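Local coordinates for MazG-related protein (Thermotoga maritima, PDB 2YXH) that is of unconfirmed function but binds magnesium and, as a MazG-family member, probably hydrolyses nucleoside triphosphates to monophosphates and diphosphate, at the magnesium ion site. Coordinates in Å, arbitrary orientation; residue numbers count along the deposited sequence, not the author numbering. Chains: chain A/B, MazG-related protein.

The magnesium ion site. Residues chain A 34, 37, 52-53, 56; chain B 86. With MG (magnesium ion), chain C.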
loop_
_atom_site.group_PDB
_atom_site.type_symbol
_atom_site.label_atom_id
_atom_site.label_comp_id
_atom_site.label_asym_id
_atom_site.label_seq_id
_atom_site.Cartn_x
_atom_site.Cartn_y
_atom_site.Cartn_z
ATOM N N GLU A 34 1.241 10.398 -3.441
ATOM C CA GLU A 34 0.297 10.357 -2.357
ATOM C C GLU A 34 0.995 10.340 -1.031
ATOM O O GLU A 34 0.421 10.749 -0.048
ATOM C CB GLU A 34 -0.577 9.069 -2.367
ATOM C CG GLU A 34 -1.346 8.892 -3.558
ATOM C CD GLU A 34 -2.481 9.897 -3.663
ATOM O OE1 GLU A 34 -2.807 10.551 -2.634
ATOM O OE2 GLU A 34 -3.093 9.990 -4.764
ATOM N N GLU A 37 1.130 13.671 -0.047
ATOM C CA GLU A 37 -0.108 14.182 0.488
ATOM C C GLU A 37 -0.266 13.732 1.908
ATOM O O GLU A 37 -0.803 14.454 2.723
ATOM C CB GLU A 37 -1.280 13.875 -0.395
ATOM C CG GLU A 37 -1.055 14.363 -1.842
ATOM C CD GLU A 37 -2.285 14.133 -2.709
ATOM O OE1 GLU A 37 -2.494 14.956 -3.593
ATOM O OE2 GLU A 37 -3.080 13.160 -2.513
ATOM N N GLU A 52 -8.452 10.558 4.115
ATOM C CA GLU A 52 -8.382 10.541 2.716
ATOM C C GLU A 52 -7.056 10.064 2.117
ATOM O O GLU A 52 -7.062 9.184 1.316
ATOM C CB GLU A 52 -8.799 11.891 2.143
ATOM C CG GLU A 52 -9.001 11.889 0.531
ATOM C CD GLU A 52 -8.629 13.254 -0.196
ATOM O OE1 GLU A 52 -8.685 14.329 0.454
ATOM O OE2 GLU A 52 -8.333 13.231 -1.424
ATOM N N GLU A 53 -5.930 10.728 2.386
ATOM C CA GLU A 53 -4.727 10.324 1.782
ATOM C C GLU A 53 -4.284 8.871 2.166
ATOM O O GLU A 53 -3.631 8.186 1.363
ATOM C CB GLU A 53 -3.659 11.347 2.172
ATOM C CG GLU A 53 -4.206 12.801 1.929
ATOM C CD GLU A 53 -4.545 13.030 0.441
ATOM O OE1 GLU A 53 -4.151 12.211 -0.421
ATOM O OE2 GLU A 53 -5.239 14.008 0.101
ATOM N N ASP A 56 -6.079 6.961 -0.366
ATOM C CA ASP A 56 -5.407 7.172 -1.652
ATOM C C ASP A 56 -4.140 6.368 -1.770
ATOM O O ASP A 56 -3.811 5.837 -2.794
ATOM C CB ASP A 56 -5.050 8.631 -1.757
ATOM C CG ASP A 56 -6.210 9.482 -2.135
ATOM O OD1 ASP A 56 -7.351 9.009 -2.318
ATOM O OD2 ASP A 56 -6.005 10.622 -2.377
ATOM N N LYS B 86 -14.599 7.432 -3.611
ATOM C CA LYS B 86 -14.008 8.394 -4.495
ATOM C C LYS B 86 -13.842 7.817 -5.932
ATOM O O LYS B 86 -14.262 8.402 -6.919
ATOM C CB LYS B 86 -12.679 8.875 -3.885
ATOM C CG LYS B 86 -11.955 9.976 -4.691
ATOM C CD LYS B 86 -10.456 9.983 -4.408
ATOM C CE LYS B 86 -10.055 11.098 -3.510
ATOM N NZ LYS B 86 -8.624 11.143 -3.229
HETATM MG MG MG C . -4.596 11.865 -2.401
HETATM O O HOH W 1 -5.985 13.713 -2.242
HETATM O O HOH W 2 -4.878 11.864 -4.660
#
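All six residues have helical backbone torsions: A:Glu34 and A:Glu37 lie one turn apart on helix 24-43, A:Glu52, A:Glu53 and A:Asp56 on helix 47-72, and B:Lys86 on helix 76-90 of the other chain. Four carboxylates bind the magnesium ion, each through one oxygen. The shortest bond is from A:Asp56 OD2, 1.9 Å to MG. A:Glu37 is extended beyond CG (chi2 -176°) and reaches MG with OE2 at 2.0 Å. A:Glu34 and A:Glu53 bend instead at chi2 (-71° and -61°), and each presents OE1. Waters 1 and 2 add to a near-octahedral shell. Carboxylate oxygens hold both waters: water 2 meets the second oxygen of A:Glu34, OE2, at 2.6 Å, while water 1 sits between A:Glu53 OE2 and A:Glu52 OE2. B:Lys86 crosses A:Glu52 and A:Asp56 at about a right angle. Its ammonium NZ forms a salt bridge to A:Asp56 OD1 at 2.6 Å, on the syn lone pair. NZ also forms a salt bridge to A:Glu52 OE2 at 2.8 Å, on the anti lone pair. The lysine thus probably offsets some negative charge and fixes the rotation of the A:Asp56 carboxylate. An alanine here would lose both salt bridges and would probably loosen A:Asp56 and the water-holding A:Glu52. The ExxE pair A:Glu34/A:Glu37 and the ExxD pair A:Glu53/A:Asp56 make the acidic metal centre of MazG proteins. It likely positions magnesium for cleavage of a nucleoside triphosphate with release of diphosphate, and, if the deposited dimer is the working form, B:Lys86 links the site to the other chain.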